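Protein (atp-binding domain of protein MJ0577) (Methanocaldococcus jannaschii, PDB 1MJH) binds ATP, together with a manganese ion, as a homodimeric member of the universal stress protein family, although its cellular role is uncertain. Local coordinates at residues Y10-S15 / N83-I88; E19-H24 / L155-K160; L39-E44 / I102-I107; D122-G127 / K148-P153. One frame throughout, in Å; residues are numbered along the deposited sequence.

Interaction 1: Y10-S15 / N83-I88; sequences YPTDFS and NKMENI. With ATP (adenosine-5'-triphosphate), chain F.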
# COMPACT_ATOMS: atom_id res chain seq x y z
N TYR B 10 12.41 -1.64 -0.46
CA TYR B 10 11.88 -2.91 -0.01
C TYR B 10 12.58 -3.22 1.31
O TYR B 10 13.75 -3.64 1.35
CB TYR B 10 12.16 -4.05 -1.02
CG TYR B 10 11.92 -5.43 -0.47
CD1 TYR B 10 10.72 -5.73 0.18
CD2 TYR B 10 12.87 -6.44 -0.58
CE1 TYR B 10 10.48 -6.99 0.68
CE2 TYR B 10 12.63 -7.71 -0.08
CZ TYR B 10 11.45 -7.97 0.55
OH TYR B 10 11.18 -9.23 1.08
N PRO B 11 11.95 -2.86 2.41
CA PRO B 11 12.50 -3.11 3.74
C PRO B 11 12.08 -4.52 4.17
O PRO B 11 10.90 -4.86 4.10
CB PRO B 11 11.80 -2.08 4.61
CG PRO B 11 10.48 -1.76 3.94
CD PRO B 11 10.63 -2.17 2.50
N THR B 12 13.07 -5.33 4.55
CA THR B 12 12.74 -6.70 4.94
C THR B 12 13.28 -7.05 6.31
O THR B 12 14.39 -6.61 6.66
CB THR B 12 13.31 -7.70 3.89
OG1 THR B 12 13.00 -9.01 4.40
CG2 THR B 12 14.82 -7.61 3.75
N ASP B 13 12.52 -7.79 7.10
CA ASP B 13 12.94 -8.33 8.37
C ASP B 13 13.14 -9.84 8.25
O ASP B 13 13.28 -10.53 9.26
CB ASP B 13 11.86 -8.02 9.45
CG ASP B 13 10.50 -8.56 9.04
OD1 ASP B 13 10.39 -9.14 7.93
OD2 ASP B 13 9.50 -8.36 9.78
N PHE B 14 13.20 -10.33 7.02
CA PHE B 14 13.39 -11.76 6.72
C PHE B 14 12.24 -12.61 7.22
O PHE B 14 12.39 -13.86 7.33
CB PHE B 14 14.75 -12.33 7.18
CG PHE B 14 15.87 -11.35 6.89
CD1 PHE B 14 16.13 -10.95 5.60
CD2 PHE B 14 16.60 -10.79 7.93
CE1 PHE B 14 17.13 -10.03 5.29
CE2 PHE B 14 17.60 -9.86 7.66
CZ PHE B 14 17.84 -9.50 6.33
N SER B 15 11.05 -12.02 7.39
CA SER B 15 9.89 -12.79 7.87
C SER B 15 9.14 -13.44 6.72
O SER B 15 9.37 -13.14 5.56
CB SER B 15 8.90 -11.88 8.60
OG SER B 15 8.40 -10.90 7.68
N ASN B 83 24.11 -12.81 4.89
CA ASN B 83 23.84 -13.92 3.96
C ASN B 83 22.41 -13.87 3.43
O ASN B 83 22.14 -14.10 2.26
CB ASN B 83 24.06 -15.31 4.59
CG ASN B 83 23.80 -16.38 3.53
OD1 ASN B 83 24.50 -16.40 2.51
ND2 ASN B 83 22.83 -17.28 3.68
N LYS B 84 21.46 -13.51 4.30
CA LYS B 84 20.08 -13.39 3.82
C LYS B 84 19.98 -12.31 2.78
O LYS B 84 19.30 -12.46 1.76
CB LYS B 84 19.11 -13.17 4.99
CG LYS B 84 18.85 -14.45 5.78
CD LYS B 84 18.16 -14.24 7.11
CE LYS B 84 19.20 -14.24 8.25
NZ LYS B 84 18.53 -13.99 9.55
N MET B 85 20.60 -11.14 3.00
CA MET B 85 20.52 -10.04 2.05
C MET B 85 21.15 -10.39 0.71
O MET B 85 20.66 -9.98 -0.34
CB MET B 85 21.18 -8.81 2.69
CG MET B 85 20.43 -8.17 3.85
SD MET B 85 18.90 -7.22 3.44
CE MET B 85 19.73 -5.61 3.21
N GLU B 86 22.27 -11.16 0.74
CA GLU B 86 22.89 -11.54 -0.54
C GLU B 86 22.00 -12.40 -1.41
O GLU B 86 21.96 -12.24 -2.64
CB GLU B 86 24.20 -12.30 -0.21
CG GLU B 86 25.32 -11.42 0.30
CD GLU B 86 25.69 -10.26 -0.60
OE1 GLU B 86 25.67 -10.38 -1.84
OE2 GLU B 86 26.01 -9.14 -0.12
N ASN B 87 21.27 -13.38 -0.85
CA ASN B 87 20.36 -14.23 -1.59
C ASN B 87 19.25 -13.34 -2.21
O ASN B 87 18.89 -13.54 -3.35
CB ASN B 87 19.72 -15.29 -0.69
CG ASN B 87 20.62 -16.52 -0.49
OD1 ASN B 87 21.35 -16.89 -1.42
ND2 ASN B 87 20.55 -17.10 0.70
N ILE B 88 18.71 -12.39 -1.43
CA ILE B 88 17.66 -11.53 -2.04
C ILE B 88 18.18 -10.62 -3.15
O ILE B 88 17.59 -10.39 -4.19
CB ILE B 88 17.04 -10.62 -0.94
CG1 ILE B 88 16.41 -11.52 0.15
CG2 ILE B 88 16.01 -9.72 -1.59
CD1 ILE B 88 16.13 -10.72 1.42
PG ATP F . 5.57 -5.94 15.61
O1G ATP F . 4.78 -4.69 15.75
O2G ATP F . 6.91 -5.60 15.26
O3G ATP F . 5.51 -6.80 16.80
PB ATP F . 5.22 -7.64 13.22
O1B ATP F . 4.25 -8.73 13.03
O2B ATP F . 6.58 -8.18 13.40
O3B ATP F . 4.78 -6.72 14.42
PA ATP F . 6.11 -5.49 11.35
O1A ATP F . 5.33 -4.27 11.41
O2A ATP F . 7.38 -5.50 11.99
O3A ATP F . 5.16 -6.70 11.93
O5' ATP F . 6.40 -6.08 9.92
C5' ATP F . 5.79 -5.41 8.79
C4' ATP F . 6.83 -5.25 7.69
O4' ATP F . 7.80 -4.23 8.15
C3' ATP F . 7.71 -6.45 7.38
O3' ATP F . 7.07 -7.41 6.53
C2' ATP F . 8.92 -5.75 6.72
O2' ATP F . 8.58 -5.41 5.36
C1' ATP F . 9.05 -4.48 7.61
N9 ATP F . 10.03 -4.62 8.68
C8 ATP F . 9.85 -4.95 9.97
N7 ATP F . 10.95 -4.90 10.70
C5 ATP F . 11.89 -4.57 9.84
C6 ATP F . 13.25 -4.38 10.03
N6 ATP F . 13.81 -4.55 11.23
N1 ATP F . 13.96 -4.04 8.96
C2 ATP F . 13.38 -3.84 7.74
N3 ATP F . 12.07 -4.00 7.46
C4 ATP F . 11.42 -4.39 8.58

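Interaction 2: E19-H24 / L155-K160; sequences EIALKH and LVVKRK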
# COMPACT_ATOMS: atom_id res chain seq x y z
N GLU B 19 8.72 -12.08 2.82
CA GLU B 19 8.99 -12.88 1.60
C GLU B 19 7.84 -12.87 0.63
O GLU B 19 8.08 -12.86 -0.58
CB GLU B 19 9.34 -14.32 2.01
CG GLU B 19 10.81 -14.34 2.47
CD GLU B 19 11.74 -14.42 1.25
OE1 GLU B 19 11.55 -15.22 0.29
OE2 GLU B 19 12.71 -13.62 1.28
N ILE B 20 6.57 -12.77 1.09
CA ILE B 20 5.47 -12.57 0.18
C ILE B 20 5.65 -11.23 -0.55
O ILE B 20 5.40 -11.13 -1.75
CB ILE B 20 4.07 -12.60 0.84
CG1 ILE B 20 3.98 -13.89 1.68
CG2 ILE B 20 2.98 -12.60 -0.23
CD1 ILE B 20 2.66 -13.98 2.45
N ALA B 21 5.96 -10.21 0.21
CA ALA B 21 6.17 -8.86 -0.39
C ALA B 21 7.25 -8.89 -1.43
O ALA B 21 7.21 -8.08 -2.36
CB ALA B 21 6.53 -7.87 0.74
N LEU B 22 8.32 -9.71 -1.32
CA LEU B 22 9.31 -9.81 -2.38
C LEU B 22 8.69 -10.19 -3.70
O LEU B 22 9.14 -9.75 -4.79
CB LEU B 22 10.41 -10.81 -1.94
CG LEU B 22 11.52 -11.06 -2.95
CD1 LEU B 22 12.25 -9.79 -3.31
CD2 LEU B 22 12.50 -12.04 -2.25
N LYS B 23 7.67 -11.08 -3.71
CA LYS B 23 7.00 -11.44 -4.93
C LYS B 23 6.44 -10.20 -5.66
O LYS B 23 6.46 -10.17 -6.89
CB LYS B 23 5.84 -12.42 -4.70
CG LYS B 23 6.30 -13.68 -3.94
CD LYS B 23 5.09 -14.60 -3.73
CE LYS B 23 5.44 -16.03 -3.43
NZ LYS B 23 6.32 -16.75 -4.39
N HIS B 24 5.91 -9.27 -4.86
CA HIS B 24 5.33 -8.04 -5.44
C HIS B 24 6.43 -7.12 -5.92
O HIS B 24 6.27 -6.54 -7.00
CB HIS B 24 4.44 -7.32 -4.40
CG HIS B 24 3.23 -8.17 -4.11
ND1 HIS B 24 2.00 -7.85 -4.67
CD2 HIS B 24 3.08 -9.28 -3.33
CE1 HIS B 24 1.14 -8.77 -4.27
NE2 HIS B 24 1.74 -9.69 -3.46
N LEU B 155 2.81 0.07 -0.60
CA LEU B 155 2.08 -1.19 -0.97
C LEU B 155 2.19 -2.12 0.23
O LEU B 155 3.28 -2.59 0.51
CB LEU B 155 2.64 -1.78 -2.26
CG LEU B 155 2.03 -3.18 -2.63
CD1 LEU B 155 0.52 -3.07 -2.77
CD2 LEU B 155 2.62 -3.65 -3.99
N VAL B 156 1.09 -2.45 0.89
CA VAL B 156 1.05 -3.33 2.02
C VAL B 156 0.60 -4.72 1.56
O VAL B 156 -0.49 -4.87 1.05
CB VAL B 156 0.03 -2.86 3.08
CG1 VAL B 156 0.08 -3.83 4.26
CG2 VAL B 156 0.28 -1.41 3.56
N VAL B 157 1.52 -5.69 1.65
CA VAL B 157 1.23 -7.05 1.19
C VAL B 157 0.83 -7.88 2.42
O VAL B 157 1.61 -7.93 3.38
CB VAL B 157 2.50 -7.65 0.58
CG1 VAL B 157 2.26 -9.10 0.09
CG2 VAL B 157 2.93 -6.86 -0.68
N LYS B 158 -0.34 -8.50 2.36
CA LYS B 158 -0.82 -9.13 3.62
C LYS B 158 -0.18 -10.48 3.89
O LYS B 158 0.29 -11.21 3.02
CB LYS B 158 -2.35 -9.38 3.55
CG LYS B 158 -3.15 -8.10 3.23
CD LYS B 158 -3.00 -7.03 4.26
CE LYS B 158 -3.18 -7.37 5.75
NZ LYS B 158 -4.63 -7.77 6.03
N ARG B 159 -0.21 -10.83 5.18
CA ARG B 159 0.33 -12.13 5.62
C ARG B 159 -0.53 -13.27 5.09
O ARG B 159 -1.60 -13.07 4.58
CB ARG B 159 0.30 -12.16 7.15
CG ARG B 159 -1.13 -11.99 7.70
CD ARG B 159 -1.13 -12.07 9.25
NE ARG B 159 -2.48 -11.80 9.78
CZ ARG B 159 -2.70 -11.66 11.10
NH1 ARG B 159 -1.71 -11.70 11.99
NH2 ARG B 159 -3.92 -11.41 11.57
N LYS B 160 0.04 -14.49 5.20
CA LYS B 160 -0.78 -15.65 4.75
C LYS B 160 -2.10 -15.70 5.49
O LYS B 160 -2.21 -15.33 6.64
CB LYS B 160 0.02 -16.93 5.04
CG LYS B 160 1.17 -17.20 4.10
CD LYS B 160 1.96 -18.44 4.59
CE LYS B 160 3.27 -18.50 3.82
NZ LYS B 160 3.06 -18.38 2.35

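Interaction 3: L39-E44 / I102-I107; sequences LHVIDE and IIVVGI. With ATP (adenosine-5'-triphosphate), chain F.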
# COMPACT_ATOMS: atom_id res chain seq x y z
N LEU B 39 16.59 -2.98 2.13
CA LEU B 39 16.96 -2.49 3.46
C LEU B 39 16.63 -3.41 4.61
O LEU B 39 15.50 -3.86 4.67
CB LEU B 39 16.18 -1.14 3.63
CG LEU B 39 16.28 -0.56 5.04
CD1 LEU B 39 17.71 -0.15 5.41
CD2 LEU B 39 15.40 0.71 5.10
N HIS B 40 17.59 -3.68 5.50
CA HIS B 40 17.32 -4.35 6.76
C HIS B 40 17.79 -3.48 7.92
O HIS B 40 18.90 -2.91 7.82
CB HIS B 40 17.97 -5.77 6.84
CG HIS B 40 17.67 -6.40 8.17
ND1 HIS B 40 18.54 -6.65 9.18
CD2 HIS B 40 16.51 -6.83 8.65
CE1 HIS B 40 17.91 -7.22 10.21
NE2 HIS B 40 16.62 -7.34 9.91
N VAL B 41 16.91 -3.33 8.91
CA VAL B 41 17.26 -2.54 10.09
C VAL B 41 17.48 -3.49 11.25
O VAL B 41 16.59 -4.19 11.75
CB VAL B 41 16.18 -1.53 10.53
CG1 VAL B 41 16.58 -0.69 11.74
CG2 VAL B 41 15.91 -0.61 9.35
N ILE B 42 18.71 -3.39 11.82
CA ILE B 42 18.92 -4.04 13.12
C ILE B 42 18.34 -3.21 14.25
O ILE B 42 18.75 -2.06 14.44
CB ILE B 42 20.45 -4.18 13.41
CG1 ILE B 42 21.11 -4.87 12.23
CG2 ILE B 42 20.69 -4.93 14.71
CD1 ILE B 42 20.53 -6.20 11.84
N ASP B 43 17.31 -3.71 14.96
CA ASP B 43 16.65 -2.91 15.98
C ASP B 43 17.62 -2.60 17.12
O ASP B 43 18.07 -3.54 17.78
CB ASP B 43 15.42 -3.67 16.49
CG ASP B 43 14.53 -2.79 17.35
OD1 ASP B 43 15.05 -1.82 17.94
OD2 ASP B 43 13.31 -3.05 17.40
N GLU B 44 17.90 -1.33 17.34
CA GLU B 44 18.77 -0.93 18.45
C GLU B 44 18.12 -1.11 19.83
O GLU B 44 18.86 -1.18 20.82
CB GLU B 44 19.12 0.56 18.36
CG GLU B 44 17.87 1.41 18.58
CD GLU B 44 18.14 2.90 18.55
OE1 GLU B 44 18.83 3.36 17.61
OE2 GLU B 44 17.63 3.58 19.46
N ILE B 102 21.32 -2.07 1.91
CA ILE B 102 21.65 -1.35 3.14
C ILE B 102 21.30 -2.10 4.40
O ILE B 102 20.18 -2.60 4.59
CB ILE B 102 20.87 0.00 3.15
CG1 ILE B 102 21.19 0.84 1.91
CG2 ILE B 102 21.11 0.77 4.45
CD1 ILE B 102 20.28 2.06 1.73
N ILE B 103 22.23 -2.21 5.35
CA ILE B 103 22.03 -2.73 6.67
C ILE B 103 22.38 -1.61 7.65
O ILE B 103 23.45 -1.02 7.52
CB ILE B 103 22.82 -3.98 7.06
CG1 ILE B 103 22.48 -5.13 6.10
CG2 ILE B 103 22.59 -4.38 8.51
CD1 ILE B 103 23.49 -6.26 6.19
N VAL B 104 21.45 -1.26 8.52
CA VAL B 104 21.70 -0.16 9.44
C VAL B 104 21.16 -0.50 10.81
O VAL B 104 20.20 -1.27 10.92
CB VAL B 104 21.09 1.13 8.88
CG1 VAL B 104 19.56 0.96 8.79
CG2 VAL B 104 21.44 2.38 9.66
N VAL B 105 21.85 -0.06 11.86
CA VAL B 105 21.38 -0.29 13.23
C VAL B 105 20.51 0.90 13.60
O VAL B 105 20.91 2.07 13.43
CB VAL B 105 22.52 -0.43 14.28
CG1 VAL B 105 21.93 -0.59 15.68
CG2 VAL B 105 23.42 -1.63 14.00
N GLY B 106 19.30 0.68 14.14
CA GLY B 106 18.48 1.83 14.49
C GLY B 106 17.03 1.39 14.79
O GLY B 106 16.84 0.25 15.16
N ILE B 107 16.14 2.34 14.84
CA ILE B 107 14.71 2.02 15.08
C ILE B 107 14.12 1.71 13.70
O ILE B 107 14.09 2.57 12.84
CB ILE B 107 14.07 3.26 15.72
CG1 ILE B 107 14.75 3.66 17.05
CG2 ILE B 107 12.61 2.94 16.01
CD1 ILE B 107 14.17 4.92 17.67
PG ATP F . 5.57 -5.94 15.61
O1G ATP F . 4.78 -4.69 15.75
O2G ATP F . 6.91 -5.60 15.26
O3G ATP F . 5.51 -6.80 16.80
PB ATP F . 5.22 -7.64 13.22
O1B ATP F . 4.25 -8.73 13.03
O2B ATP F . 6.58 -8.18 13.40
O3B ATP F . 4.78 -6.72 14.42
PA ATP F . 6.11 -5.49 11.35
O1A ATP F . 5.33 -4.27 11.41
O2A ATP F . 7.38 -5.50 11.99
O3A ATP F . 5.16 -6.70 11.93
O5' ATP F . 6.40 -6.08 9.92
C5' ATP F . 5.79 -5.41 8.79
C4' ATP F . 6.83 -5.25 7.69
O4' ATP F . 7.80 -4.23 8.15
C3' ATP F . 7.71 -6.45 7.38
O3' ATP F . 7.07 -7.41 6.53
C2' ATP F . 8.92 -5.75 6.72
O2' ATP F . 8.58 -5.41 5.36
C1' ATP F . 9.05 -4.48 7.61
N9 ATP F . 10.03 -4.62 8.68
C8 ATP F . 9.85 -4.95 9.97
N7 ATP F . 10.95 -4.90 10.70
C5 ATP F . 11.89 -4.57 9.84
C6 ATP F . 13.25 -4.38 10.03
N6 ATP F . 13.81 -4.55 11.23
N1 ATP F . 13.96 -4.04 8.96
C2 ATP F . 13.38 -3.84 7.74
N3 ATP F . 12.07 -4.00 7.46
C4 ATP F . 11.42 -4.39 8.58

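Interaction 4: D122-G127 / K148-P153; sequences DIIIMG and KKSNKP. With ATP (adenosine-5'-triphosphate), chain F.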
# COMPACT_ATOMS: atom_id res chain seq x y z
N ASP B 122 10.00 5.97 -5.28
CA ASP B 122 8.65 6.12 -5.81
C ASP B 122 7.59 5.31 -5.04
O ASP B 122 6.40 5.62 -5.18
CB ASP B 122 8.66 5.68 -7.28
CG ASP B 122 9.61 6.55 -8.12
OD1 ASP B 122 9.30 7.76 -8.21
OD2 ASP B 122 10.64 6.08 -8.67
N ILE B 123 8.04 4.35 -4.23
CA ILE B 123 7.04 3.49 -3.55
C ILE B 123 7.80 2.67 -2.53
O ILE B 123 9.00 2.39 -2.73
CB ILE B 123 6.32 2.61 -4.57
CG1 ILE B 123 5.28 1.74 -3.85
CG2 ILE B 123 7.29 1.71 -5.37
CD1 ILE B 123 4.36 1.03 -4.87
N ILE B 124 7.16 2.33 -1.44
CA ILE B 124 7.69 1.40 -0.46
C ILE B 124 6.84 0.12 -0.56
O ILE B 124 5.62 0.27 -0.51
CB ILE B 124 7.52 1.95 0.97
CG1 ILE B 124 8.25 3.36 1.02
CG2 ILE B 124 8.26 1.01 1.90
CD1 ILE B 124 8.13 3.97 2.39
N ILE B 125 7.45 -1.04 -0.74
CA ILE B 125 6.64 -2.30 -0.83
C ILE B 125 7.03 -3.15 0.41
O ILE B 125 8.19 -3.49 0.60
CB ILE B 125 6.98 -3.03 -2.13
CG1 ILE B 125 6.49 -2.22 -3.35
CG2 ILE B 125 6.24 -4.39 -2.12
CD1 ILE B 125 6.78 -2.88 -4.70
N MET B 126 6.07 -3.47 1.29
CA MET B 126 6.44 -4.11 2.59
C MET B 126 5.34 -5.07 3.00
O MET B 126 4.22 -4.96 2.49
CB MET B 126 6.79 -3.04 3.68
CG MET B 126 5.53 -2.20 4.11
SD MET B 126 5.99 -0.60 5.03
CE MET B 126 6.92 -1.38 6.36
N GLY B 127 5.65 -5.94 4.00
CA GLY B 127 4.57 -6.82 4.47
C GLY B 127 3.67 -6.10 5.46
O GLY B 127 4.02 -5.07 6.04
N LYS B 148 1.77 6.02 8.34
CA LYS B 148 1.39 7.27 9.00
C LYS B 148 2.50 8.32 8.93
O LYS B 148 2.15 9.49 8.97
CB LYS B 148 1.08 7.02 10.49
CG LYS B 148 -0.23 6.21 10.61
CD LYS B 148 -0.67 5.99 12.02
CE LYS B 148 -2.12 5.48 12.05
NZ LYS B 148 -2.40 5.17 13.52
N LYS B 149 3.75 7.87 8.85
CA LYS B 149 4.80 8.94 8.94
C LYS B 149 5.41 9.23 7.61
O LYS B 149 6.05 10.30 7.51
CB LYS B 149 5.81 8.51 10.01
CG LYS B 149 5.31 8.62 11.46
CD LYS B 149 6.27 7.96 12.43
CE LYS B 149 5.68 7.78 13.82
NZ LYS B 149 6.74 7.42 14.80
N SER B 150 5.53 8.32 6.67
CA SER B 150 6.08 8.61 5.35
C SER B 150 5.09 9.26 4.43
O SER B 150 3.88 8.91 4.41
CB SER B 150 6.57 7.28 4.73
OG SER B 150 7.14 7.52 3.44
N ASN B 151 5.54 10.12 3.50
CA ASN B 151 4.64 10.63 2.47
C ASN B 151 4.75 9.87 1.16
O ASN B 151 4.16 10.15 0.13
CB ASN B 151 4.93 12.11 2.22
CG ASN B 151 6.33 12.39 1.70
OD1 ASN B 151 7.08 11.52 1.26
ND2 ASN B 151 6.70 13.67 1.75
N LYS B 152 5.41 8.67 1.22
CA LYS B 152 5.55 7.88 0.02
C LYS B 152 4.37 6.92 -0.12
O LYS B 152 3.88 6.51 0.95
CB LYS B 152 6.81 6.98 0.13
CG LYS B 152 8.13 7.80 0.16
CD LYS B 152 8.36 8.65 -1.06
CE LYS B 152 9.74 9.36 -0.91
NZ LYS B 152 9.91 10.22 -2.14
N PRO B 153 4.05 6.48 -1.32
CA PRO B 153 3.03 5.43 -1.50
C PRO B 153 3.55 4.14 -0.86
O PRO B 153 4.77 3.86 -0.96
CB PRO B 153 2.92 5.27 -3.03
CG PRO B 153 3.53 6.53 -3.62
CD PRO B 153 4.55 6.93 -2.61
PG ATP F . 5.57 -5.94 15.61
O1G ATP F . 4.78 -4.69 15.75
O2G ATP F . 6.91 -5.60 15.26
O3G ATP F . 5.51 -6.80 16.80
PB ATP F . 5.22 -7.64 13.22
O1B ATP F . 4.25 -8.73 13.03
O2B ATP F . 6.58 -8.18 13.40
O3B ATP F . 4.78 -6.72 14.42
PA ATP F . 6.11 -5.49 11.35
O1A ATP F . 5.33 -4.27 11.41
O2A ATP F . 7.38 -5.50 11.99
O3A ATP F . 5.16 -6.70 11.93
O5' ATP F . 6.40 -6.08 9.92
C5' ATP F . 5.79 -5.41 8.79
C4' ATP F . 6.83 -5.25 7.69
O4' ATP F . 7.80 -4.23 8.15
C3' ATP F . 7.71 -6.45 7.38
O3' ATP F . 7.07 -7.41 6.53
C2' ATP F . 8.92 -5.75 6.72
O2' ATP F . 8.58 -5.41 5.36
C1' ATP F . 9.05 -4.48 7.61
N9 ATP F . 10.03 -4.62 8.68
C8 ATP F . 9.85 -4.95 9.97
N7 ATP F . 10.95 -4.90 10.70
C5 ATP F . 11.89 -4.57 9.84
C6 ATP F . 13.25 -4.38 10.03
N6 ATP F . 13.81 -4.55 11.23
N1 ATP F . 13.96 -4.04 8.96
C2 ATP F . 13.38 -3.84 7.74
N3 ATP F . 12.07 -4.00 7.46
C4 ATP F . 11.42 -4.39 8.58

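Interaction 1: Y10-S15 / N83-I88
Phe14 meets Lys84 face-on, and the two side chains run obliquely past one another. The aliphatic part of Lys84 lies over one ring face. Its CB sits 3.9 Å from the centroid of the Phe14 ring, a CH-pi contact displaced toward the rim near CE1 and CD1. Further along, Lys84 CD is 3.7 Å from Phe14 CG. The lysine chain bends at chi3 (-98°), which places CE, and NZ stays 4.1 Å from Phe14 CD2.

Met85 meets the same ring from its edge, crossing Phe14 at about a right angle. Its SD is 3.8 Å from Phe14 CE1 and lies near the ring plane, a Met-aromatic contact. Ile88 CD1 also sits at this edge, 4.1 Å from Phe14 CE1. The same methyl meets Thr12 CG2 tip to tip at 4.1 Å. Ile88 CG2 closes the row at the edge of the Tyr10 ring. The hydroxyl of Tyr10 bonds to Ala18 O of the following helix.

No hydrogen bond crosses the contact. Several polar groups of 10-15 bond within the segment. Thr12 OG1 accepts from Phe14 N at 2.9 Å, an ST turn. Asp13 OD1 takes both Ser15 N and Ser15 OG from one face of its carboxylate, and the bond from Ser15 N makes an Asx turn. Ser15 OG also caps Ala18 N at the start of helix 16-27. Pro11 O accepts from ATP O2' at 2.7 Å, and Asp13 CB lies against the adenine. The arrangement is that of a Rossmann-like alpha/beta fold: a helix packs on one side of the loop after the first strand, and the nucleotide occupies the other.

Interaction 2: E19-H24 / L155-K160
The His24 ring carries Val157 on one face. Val157 CG2 stands 3.9 Å from the centroid of the His24 ring, 24° off its normal, a CH-pi contact offset toward the rim. The two side chains reach toward each other tip to tip. The other methyl, Val157 CG1, comes to 3.5 Å from His24 CD2. In the plane of the ring, Ile20 O of the same helix lies at the edge. Leu155 CD2 touches His24 CB at 4.1 Å. His24 ND1 is hydrogen-bonded to Tyr5 OH of the second subunit. An alanine in place of His24 would probably leave Val157 without its ring cover and that tyrosine hydroxyl without this partner at the interface.

Helix 16-27 packs here across the last strand of the parallel sheet, the standard layering of an alpha/beta fold. Strand 154-157 is outermost in its own chain, but the sheet runs on through it into the second subunit by antiparallel pairing. The axes of 19-24 and 155-157 come within 8.6 Å.

Ala21 lies nearest the strand backbone. Its CB is 4.0 Å from Val157 CG2, and its CA is closer still. Ile20 flanks Val157 on the side away from Leu155. Its CG2 lies anti to the backbone N and meets Val157 CG1 at 3.6 Å. Ile20 CD1 extends past the strand end, 3.7 Å from Lys158 O, and also touches Lys160 CG, near the surface. Beyond the strand, the Arg159 guanidinium bonds Asn133 OD1 and the carbonyls of Leu134 and Lys135.

Interaction 3: L39-E44 / I102-I107
Strands 39-43 and 102-106 run parallel, 26° apart, and five backbone hydrogen bonds join the two segments, from His40 N to Ile102 O through to Glu44 N to Gly106 O. The bond from Ile42 N to Val104 O is the shortest at 2.7 Å. The last donor, Glu44 N, stands above the Gly106 carbonyl plane, where the strands give way to helices.

On one face Leu39 CD1 touches Ile102 CG2 at 3.7 Å and also Val104 CG1. Val41 and Val104 lie side by side, pointing the same way. On the other face Ile42 crosses Ile103, with CG1 4.0 Å from Ile103 CG2, and its CB meets Val105 CG2. Past the strand end, the Glu44 carboxylate lies against Ile107 CG1. Gly106 has backbone angles that would press a side chain onto the preceding carbonyl.

Strand 39-43 also reads the adenine. Val41 N donates to ATP N1 at 3.0 Å, and ATP N6 donates to Val41 O at 2.9 Å, with a nearly straight 174° angle. Because both bonds use backbone atoms, recognition of the base probably depends on how this strand is placed, and its opposite edge is tied to 102-106.

Interaction 4: D122-G127 / K148-P153
Ile124 extends its CD1 over Lys152 CB, 4.0 Å away, and the two side chains cross at about a right angle. The same methyl is 3.8 Å from Ser150 OG. Ile124 CG1 is anti to the carbonyl carbon (chi1 -57°) and also touches Lys152 CB. Pro11, Val146 and Ala116 surround this isoleucine, so it sits between the sheet and its helices. An alanine at Ile124 would probably open a gap between the strand and the 150-152 turn, leaving Lys152 CB and Ser150 OG without their apolar neighbour.

Ser150 OG accepts from Lys152 N at 3.0 Å, an ST turn just after the helix. Lys152 bends at chi2 (-60°), and its NZ bonds to Val121 O.

This is the return leg of a beta-alpha-beta unit. Strand 123-127, helix 141-149 and strand 154-157 follow in order, and the turn brings the chain back beside strand 123-127. Ile124 N donates to Pro153 O at 2.9 Å, in the carbonyl plane. Ile123 CG1 lies 3.6 Å from Pro153 O. The Pro153 ring rests against the backbone of the loop, its CG 3.4 Å from Asp122 O. The Asp122 carboxylate bonds to Lys7 N. The second subunit reaches this turn as well: its His24 packs on Pro153, and its Lys158 donates to Ser150 O.

The far end of strand 123-127 belongs to the nucleotide site. Gly127 N donates to ATP O2' at 3.3 Å, with a weak second bond to O3'. A side chain at Gly127 would collide with O3'. Met126 CE approaches the ribose, 3.5 Å from ATP O4'.

All four contacts hold elements to one parallel sheet. Interaction 1 is the most buried and is purely side-chain packing of helix 66-95 on the end of strand 7-11 and the loop after it. Interaction 3 is mainly backbone hydrogen bonding between neighbouring strands, partly buried. Backbone bonds from Tyr10 and Thr12 to Leu39 join these two. Interactions 2 and 4 lie toward the other edge of the sheet, are partly buried, and both reach the second subunit; Leu155 and Val157 pair with strand 123-127 between them. Interaction 2 is apolar, while interaction 4 adds one backbone bond. ATP touches interactions 1, 3 and 4, at ribose and base, base, and ribose respectively.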